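Local coordinates for Alr3790 protein (Anabaena sp., PDB 3HIX) that is of unknown function but contains a rhodanese-like domain, which in active relatives transfers sulfur through a cysteine, at residues Phe14-Val19 and Gly28-Ala33; Met36-Leu41 and Val69-Ser74. All blocks are in the same frame, centred on the assembly; numbering follows the deposited sequence.

Interaction 1 of 2, residues Phe14-Val19 and Gly28-Ala33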
ATOM      1  N   PHE A  14      -9.423   3.467  -8.905  1.00 41.45           N
ATOM      2  CA  PHE A  14      -8.649   3.752  -7.701  1.00 32.60           C
ATOM      3  C   PHE A  14      -7.305   3.034  -7.720  1.00 27.98           C
ATOM      4  O   PHE A  14      -7.144   2.019  -8.392  1.00 29.24           O
ATOM      5  CB  PHE A  14      -9.431   3.353  -6.448  1.00 30.86           C
ATOM      6  CG  PHE A  14      -9.820   1.906  -6.409  1.00 33.99           C
ATOM      7  CD1 PHE A  14     -10.996   1.467  -7.011  1.00 39.03           C
ATOM      8  CD2 PHE A  14      -9.004   0.973  -5.774  1.00 29.05           C
ATOM      9  CE1 PHE A  14     -11.354   0.116  -6.976  1.00 36.04           C
ATOM     10  CE2 PHE A  14      -9.352  -0.373  -5.736  1.00 31.15           C
ATOM     11  CZ  PHE A  14     -10.528  -0.802  -6.338  1.00 33.35           C
ATOM     12  N   THR A  15      -6.347   3.566  -6.969  1.00 19.35           N
ATOM     13  CA  THR A  15      -5.005   2.999  -6.898  1.00 22.38           C
ATOM     14  C   THR A  15      -4.779   2.377  -5.531  1.00 18.47           C
ATOM     15  O   THR A  15      -5.220   2.912  -4.521  1.00 19.53           O
ATOM     16  CB  THR A  15      -3.945   4.094  -7.139  1.00 26.65           C
ATOM     17  OG1 THR A  15      -4.130   4.651  -8.443  1.00 33.92           O
ATOM     18  CG2 THR A  15      -2.539   3.523  -7.035  1.00 31.56           C
ATOM     19  N   ILE A  16      -4.104   1.235  -5.502  1.00 16.53           N
ATOM     20  CA  ILE A  16      -3.841   0.555  -4.243  1.00 16.13           C
ATOM     21  C   ILE A  16      -2.354   0.656  -3.911  1.00 13.43           C
ATOM     22  O   ILE A  16      -1.504   0.380  -4.750  1.00 20.39           O
ATOM     23  CB  ILE A  16      -4.282  -0.929  -4.325  1.00 12.74           C
ATOM     24  CG1 ILE A  16      -5.780  -0.993  -4.649  1.00 18.38           C
ATOM     25  CG2 ILE A  16      -3.968  -1.642  -3.015  1.00 10.20           C
ATOM     26  CD1 ILE A  16      -6.328  -2.403  -4.815  1.00 26.30           C
ATOM     27  N   LEU A  17      -2.051   1.071  -2.685  1.00 10.78           N
ATOM     28  CA  LEU A  17      -0.665   1.228  -2.245  1.00 17.53           C
ATOM     29  C   LEU A  17      -0.361   0.271  -1.111  1.00 16.56           C
ATOM     30  O   LEU A  17      -1.141   0.155  -0.166  1.00 13.82           O
ATOM     31  CB  LEU A  17      -0.405   2.665  -1.773  1.00 17.73           C
ATOM     32  CG  LEU A  17      -0.723   3.809  -2.744  1.00 21.58           C
ATOM     33  CD1 LEU A  17      -0.193   5.111  -2.158  1.00 21.71           C
ATOM     34  CD2 LEU A  17      -0.092   3.555  -4.111  1.00 17.30           C
ATOM     35  N   ASP A  18       0.769  -0.422  -1.221  1.00 16.88           N
ATOM     36  CA  ASP A  18       1.219  -1.375  -0.209  1.00 15.96           C
ATOM     37  C   ASP A  18       2.346  -0.621   0.500  1.00 11.98           C
ATOM     38  O   ASP A  18       3.378  -0.360  -0.103  1.00 17.98           O
ATOM     39  CB  ASP A  18       1.771  -2.648  -0.882  1.00 15.82           C
ATOM     40  CG  ASP A  18       2.107  -3.747   0.114  1.00 18.11           C
ATOM     41  OD1 ASP A  18       2.467  -3.427   1.267  1.00 16.99           O
ATOM     42  OD2 ASP A  18       2.033  -4.939  -0.262  1.00 19.79           O
ATOM     43  N   VAL A  19       2.136  -0.261   1.763  1.00 13.81           N
ATOM     44  CA  VAL A  19       3.131   0.498   2.526  1.00 14.26           C
ATOM     45  C   VAL A  19       4.044  -0.358   3.397  1.00 22.16           C
ATOM     46  O   VAL A  19       4.832   0.164   4.189  1.00 21.03           O
ATOM     47  CB  VAL A  19       2.453   1.574   3.415  1.00 19.36           C
ATOM     48  CG1 VAL A  19       1.753   2.583   2.540  1.00 20.88           C
ATOM     49  CG2 VAL A  19       1.466   0.929   4.393  1.00 21.89           C
ATOM     50  N   GLY A  28       4.312 -11.329  -1.623  1.00 16.85           N
ATOM     51  CA  GLY A  28       2.908 -11.374  -1.966  1.00 20.04           C
ATOM     52  C   GLY A  28       2.190 -10.079  -1.658  1.00 16.56           C
ATOM     53  O   GLY A  28       2.219  -9.582  -0.531  1.00 15.67           O
ATOM     54  N   HIS A  29       1.541  -9.525  -2.672  1.00 13.33           N
ATOM     55  CA  HIS A  29       0.800  -8.290  -2.502  1.00 14.95           C
ATOM     56  C   HIS A  29      -0.478  -8.331  -3.324  1.00 11.90           C
ATOM     57  O   HIS A  29      -0.655  -9.214  -4.161  1.00 13.18           O
ATOM     58  CB  HIS A  29       1.657  -7.096  -2.936  1.00 10.25           C
ATOM     59  CG  HIS A  29       2.143  -7.175  -4.348  1.00 14.04           C
ATOM     60  ND1 HIS A  29       1.375  -6.780  -5.423  1.00 14.39           N
ATOM     61  CD2 HIS A  29       3.327  -7.584  -4.862  1.00 14.00           C
ATOM     62  CE1 HIS A  29       2.067  -6.940  -6.537  1.00 16.44           C
ATOM     63  NE2 HIS A  29       3.255  -7.426  -6.225  1.00 16.86           N
ATOM     64  N   ILE A  30      -1.363  -7.372  -3.080  1.00 13.72           N
ATOM     65  CA  ILE A  30      -2.610  -7.278  -3.818  1.00 10.62           C
ATOM     66  C   ILE A  30      -2.251  -7.018  -5.275  1.00 14.08           C
ATOM     67  O   ILE A  30      -1.429  -6.150  -5.589  1.00 16.87           O
ATOM     68  CB  ILE A  30      -3.492  -6.125  -3.261  1.00 10.80           C
ATOM     69  CG1 ILE A  30      -3.993  -6.491  -1.862  1.00 13.06           C
ATOM     70  CG2 ILE A  30      -4.653  -5.834  -4.202  1.00 14.86           C
ATOM     71  CD1 ILE A  30      -4.901  -5.440  -1.226  1.00 13.15           C
HETATM   72  N   MSE A  31      -2.856  -7.786  -6.172  1.00 15.86           N
HETATM   73  CA  MSE A  31      -2.577  -7.636  -7.588  1.00 18.09           C
HETATM   74  C   MSE A  31      -2.768  -6.192  -8.023  1.00 24.34           C
HETATM   75  O   MSE A  31      -3.815  -5.593  -7.780  1.00 19.13           O
HETATM   76  CB  MSE A  31      -3.495  -8.552  -8.405  1.00 21.78           C
HETATM   77  CG  MSE A  31      -3.281  -8.486  -9.916  1.00 31.10           C
HETATM   78 SE   MSE A  31      -4.326  -9.844 -10.848  1.00 45.80          SE
HETATM   79  CE  MSE A  31      -3.389 -11.416 -10.220  1.00 22.26           C
ATOM     80  N   GLY A  32      -1.748  -5.637  -8.666  1.00 21.23           N
ATOM     81  CA  GLY A  32      -1.829  -4.267  -9.138  1.00 28.29           C
ATOM     82  C   GLY A  32      -1.455  -3.190  -8.134  1.00 26.35           C
ATOM     83  O   GLY A  32      -1.387  -2.010  -8.488  1.00 30.12           O
ATOM     84  N   ALA A  33      -1.218  -3.570  -6.885  1.00 20.97           N
ATOM     85  CA  ALA A  33      -0.855  -2.582  -5.874  1.00 17.52           C
ATOM     86  C   ALA A  33       0.565  -2.104  -6.111  1.00 18.60           C
ATOM     87  O   ALA A  33       1.411  -2.861  -6.584  1.00 17.08           O
ATOM     88  CB  ALA A  33      -0.975  -3.185  -4.479  1.00 19.45           C
TER
HETATM   89  O   HOH W   1      -3.435  -0.093  -7.896  1.00 35.55           O
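The carboxylate of Asp18 and the imidazole of His29 stand with their planes 70° apart, and they meet through a carbon: Asp18 OD2 lies 3.5 Å from His29 CB, while the ring itself leads away from strand 15-18. With chi1 at 57°, the ring of His29 sits between its own backbone N and carbonyl carbon, which swings ND1 toward the carbonyl of the following residue, Ile30. ND1 gives a nearly straight bond (164°) to Ile30 O, 2.9 Å away; the oxygen lies in the imidazole plane, whereas the nitrogen comes from above the carbonyl plane. Ala33 N reaches Ile30 O from the opposite face, closing a type II turn, so two donors grip this one acceptor. At the other edge of the ring NE2 bonds Glu100, and Tyr25 stacks on the imidazole; the carboxylate of Asp18 makes a salt bridge with Arg20.

Strand 15-18 belongs to the parallel sheet of the rhodanese-like alpha/beta fold, and 28-33 is part of the return from helix 22-26 to strand 34-35, which lies beside strand 15-18 in the sheet, in a beta-alpha-beta connection. Apolar packing joins the two: Ile16 CG2 rests 3.7 Å from Ala33 CB, and Ile16 CD1 reaches Ile30 CG2 at 3.9 Å, the two isoleucines crossing at about a right angle. CG1 lies anti to the carbonyl carbon in Ile16, and from there CD1 extends to the branch methyl of Ile30. Ile16 O accepts a CA-H contact from Ala33 CA, 3.2 Å away, while a water bridges Ile16 N and Gly32 O.

Interaction 2 of 2, residues Met36-Leu41 and Val69-Ser74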
HETATM    1  N   MSE A  36       5.071   1.092  -1.981  1.00 17.57           N
HETATM    2  CA  MSE A  36       5.421   2.403  -1.459  1.00 18.93           C
HETATM    3  C   MSE A  36       5.600   2.323   0.043  1.00 19.50           C
HETATM    4  O   MSE A  36       4.744   2.742   0.804  1.00 20.91           O
HETATM    5  CB  MSE A  36       4.351   3.434  -1.830  1.00 15.45           C
HETATM    6  CG  MSE A  36       4.510   3.985  -3.271  1.00 24.00           C
HETATM    7 SE   MSE A  36       3.430   5.579  -3.582  1.00 53.47          SE
HETATM    8  CE  MSE A  36       3.561   5.676  -5.502  1.00 32.86           C
ATOM      9  N   PRO A  37       6.725   1.751   0.487  1.00 22.44           N
ATOM     10  CA  PRO A  37       7.042   1.600   1.907  1.00 25.58           C
ATOM     11  C   PRO A  37       6.920   2.932   2.659  1.00 24.83           C
ATOM     12  O   PRO A  37       7.240   3.991   2.118  1.00 24.12           O
ATOM     13  CB  PRO A  37       8.475   1.072   1.877  1.00 27.97           C
ATOM     14  CG  PRO A  37       8.504   0.272   0.606  1.00 26.44           C
ATOM     15  CD  PRO A  37       7.799   1.192  -0.353  1.00 25.95           C
ATOM     16  N   ILE A  38       6.459   2.854   3.904  1.00 23.17           N
ATOM     17  CA  ILE A  38       6.258   4.023   4.761  1.00 25.14           C
ATOM     18  C   ILE A  38       7.325   5.110   4.659  1.00 24.59           C
ATOM     19  O   ILE A  38       7.007   6.284   4.472  1.00 21.34           O
ATOM     20  CB  ILE A  38       6.144   3.593   6.253  1.00 36.14           C
ATOM     21  CG1 ILE A  38       4.706   3.172   6.572  1.00 38.02           C
ATOM     22  CG2 ILE A  38       6.568   4.735   7.168  1.00 43.86           C
ATOM     23  CD1 ILE A  38       3.723   4.334   6.656  1.00 26.85           C
ATOM     24  N   GLU A  39       8.587   4.721   4.789  1.00 27.45           N
ATOM     25  CA  GLU A  39       9.681   5.681   4.741  1.00 35.09           C
ATOM     26  C   GLU A  39       9.758   6.542   3.478  1.00 31.29           C
ATOM     27  O   GLU A  39      10.229   7.673   3.542  1.00 26.94           O
ATOM     28  CB  GLU A  39      11.019   4.967   4.950  1.00 46.97           C
ATOM     29  CG  GLU A  39      11.191   4.308   6.316  1.00 63.04           C
ATOM     30  CD  GLU A  39      10.273   3.111   6.523  1.00 74.62           C
ATOM     31  OE1 GLU A  39       9.873   2.484   5.516  1.00 75.61           O
ATOM     32  OE2 GLU A  39       9.968   2.788   7.693  1.00 77.53           O
ATOM     33  N   ASP A  40       9.304   6.026   2.338  1.00 27.94           N
ATOM     34  CA  ASP A  40       9.353   6.796   1.089  1.00 28.01           C
ATOM     35  C   ASP A  40       7.981   7.144   0.523  1.00 26.70           C
ATOM     36  O   ASP A  40       7.875   7.709  -0.560  1.00 27.46           O
ATOM     37  CB  ASP A  40      10.135   6.032   0.021  1.00 31.43           C
ATOM     38  CG  ASP A  40      11.623   6.060   0.262  1.00 35.31           C
ATOM     39  OD1 ASP A  40      12.182   7.172   0.374  1.00 41.21           O
ATOM     40  OD2 ASP A  40      12.233   4.973   0.338  1.00 37.51           O
ATOM     41  N   LEU A  41       6.936   6.823   1.273  1.00 26.68           N
ATOM     42  CA  LEU A  41       5.567   7.060   0.834  1.00 25.63           C
ATOM     43  C   LEU A  41       5.217   8.468   0.352  1.00 23.20           C
ATOM     44  O   LEU A  41       4.800   8.647  -0.791  1.00 27.06           O
ATOM     45  CB  LEU A  41       4.604   6.658   1.940  1.00 20.60           C
ATOM     46  CG  LEU A  41       3.119   6.848   1.643  1.00 17.10           C
ATOM     47  CD1 LEU A  41       2.697   6.067   0.395  1.00 17.27           C
ATOM     48  CD2 LEU A  41       2.346   6.392   2.857  1.00 16.11           C
ATOM     49  N   VAL A  69      -2.102   6.547   6.044  1.00 15.23           N
ATOM     50  CA  VAL A  69      -3.243   7.354   5.616  1.00 19.35           C
ATOM     51  C   VAL A  69      -3.122   8.781   6.135  1.00 21.70           C
ATOM     52  O   VAL A  69      -3.434   9.732   5.431  1.00 21.15           O
ATOM     53  CB  VAL A  69      -4.574   6.764   6.115  1.00 19.29           C
ATOM     54  CG1 VAL A  69      -5.730   7.659   5.695  1.00 22.70           C
ATOM     55  CG2 VAL A  69      -4.766   5.367   5.546  1.00 20.36           C
ATOM     56  N   ASN A  70      -2.679   8.924   7.378  1.00 20.70           N
ATOM     57  CA  ASN A  70      -2.518  10.243   7.978  1.00 24.78           C
ATOM     58  C   ASN A  70      -1.413  11.015   7.241  1.00 19.30           C
ATOM     59  O   ASN A  70      -1.557  12.202   6.962  1.00 20.33           O
ATOM     60  CB  ASN A  70      -2.201  10.097   9.477  1.00 26.05           C
ATOM     61  CG  ASN A  70      -3.403   9.615  10.288  1.00 34.67           C
ATOM     62  OD1 ASN A  70      -3.252   9.085  11.392  1.00 42.47           O
ATOM     63  ND2 ASN A  70      -4.601   9.809   9.748  1.00 30.09           N
ATOM     64  N   LEU A  71      -0.317  10.337   6.916  1.00 15.63           N
ATOM     65  CA  LEU A  71       0.778  10.977   6.184  1.00 15.68           C
ATOM     66  C   LEU A  71       0.333  11.489   4.811  1.00 19.41           C
ATOM     67  O   LEU A  71       0.700  12.588   4.404  1.00 26.33           O
ATOM     68  CB  LEU A  71       1.935   9.999   5.979  1.00 15.47           C
ATOM     69  CG  LEU A  71       2.838   9.702   7.170  1.00 25.36           C
ATOM     70  CD1 LEU A  71       3.683   8.483   6.881  1.00 23.49           C
ATOM     71  CD2 LEU A  71       3.710  10.917   7.455  1.00 32.17           C
ATOM     72  N   LEU A  72      -0.455  10.690   4.098  1.00 17.51           N
ATOM     73  CA  LEU A  72      -0.915  11.082   2.764  1.00 17.60           C
ATOM     74  C   LEU A  72      -1.927  12.217   2.828  1.00 19.23           C
ATOM     75  O   LEU A  72      -1.876  13.148   2.024  1.00 23.66           O
ATOM     76  CB  LEU A  72      -1.519   9.875   2.030  1.00 17.90           C
ATOM     77  CG  LEU A  72      -0.506   8.794   1.629  1.00 23.11           C
ATOM     78  CD1 LEU A  72      -1.243   7.565   1.099  1.00 24.69           C
ATOM     79  CD2 LEU A  72       0.455   9.347   0.577  1.00 22.38           C
ATOM     80  N   ARG A  73      -2.849  12.149   3.777  1.00 18.34           N
ATOM     81  CA  ARG A  73      -3.839  13.211   3.898  1.00 21.58           C
ATOM     82  C   ARG A  73      -3.154  14.511   4.301  1.00 24.44           C
ATOM     83  O   ARG A  73      -3.505  15.580   3.802  1.00 26.38           O
ATOM     84  CB  ARG A  73      -4.912  12.839   4.920  1.00 20.60           C
ATOM     85  CG  ARG A  73      -5.830  11.726   4.455  1.00 18.58           C
ATOM     86  CD  ARG A  73      -6.939  11.464   5.462  1.00 27.41           C
ATOM     87  NE  ARG A  73      -7.791  10.353   5.048  1.00 28.12           N
ATOM     88  CZ  ARG A  73      -8.592   9.681   5.869  1.00 30.35           C
ATOM     89  NH1 ARG A  73      -8.656  10.012   7.152  1.00 33.02           N
ATOM     90  NH2 ARG A  73      -9.307   8.660   5.414  1.00 29.93           N
ATOM     91  N   SER A  74      -2.173  14.425   5.197  1.00 23.21           N
ATOM     92  CA  SER A  74      -1.462  15.622   5.626  1.00 27.94           C
ATOM     93  C   SER A  74      -0.631  16.181   4.477  1.00 25.72           C
ATOM     94  O   SER A  74      -0.285  17.356   4.472  1.00 25.23           O
ATOM     95  CB  SER A  74      -0.556  15.317   6.823  1.00 29.57           C
ATOM     96  OG  SER A  74      -1.324  14.982   7.964  1.00 35.09           O
TER
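Leu41 leans on Leu72 with its branched end. From CB the chain runs to CG, anti to the backbone N (chi1 180°), and this carries the isobutyl fork straight out to the helix opposite. CG itself makes the shortest approach, 3.8 Å to Leu72 CD2. Of the two methyls, Leu41 CD1 stays beside that same methyl, 4.0 Å from Leu72 CD2, while Leu41 CD2 lies against the branch point, 3.9 Å from Leu72 CG and 4.2 Å from Leu72 CD1. The side chains cross at about a right angle, and each methyl of Leu41 has a different part of the Leu72 fork against it. An alanine in place of Leu41 would lose CG and both methyls, and would probably leave the fork of Leu72 with a gap on this side. In a second, looser touch Ile38 CD1 meets Leu71 CD1 methyl to methyl at 4.2 Å, these two side chains also crossing at about a right angle. There is no hydrogen bond between the segments; the contact is wholly apolar.

Residues 36-41 lead from strand 34-35 into helix 41-48, with Asp40 at its N-cap position, and the contact therefore sets the start of that helix against the C-terminal part of helix 62-74. Ala68, a turn earlier on helix 62-74, also touches Ile38 and Leu41, while Leu72 packs further on Ala45 of helix 41-48 and on Val57 and Val80 of strands 55-58 and 80-82.

Interaction 1 closes before interaction 2 opens, and their centres lie 14 Å apart within one rhodanese-like domain. The shared element is the parallel sheet, ordered 34-35, 15-18, 55-58, 80-82. Residues 28-33 lead into strand 34-35, and the loop 36-41 leads out of it, so the two contacts flank the same edge strand along the chain. They meet directly at the end of strand 15-18: Asp18 O and Met36 N, 2.9 Å apart, probably form a hydrogen bond, and Val19 CG1 packs on Leu41 CD2 at 3.9 Å. Interaction 1 thus packs the segment entering the edge strand on inner strand 15-18, and interaction 2 packs the segment leaving it on helix 62-74.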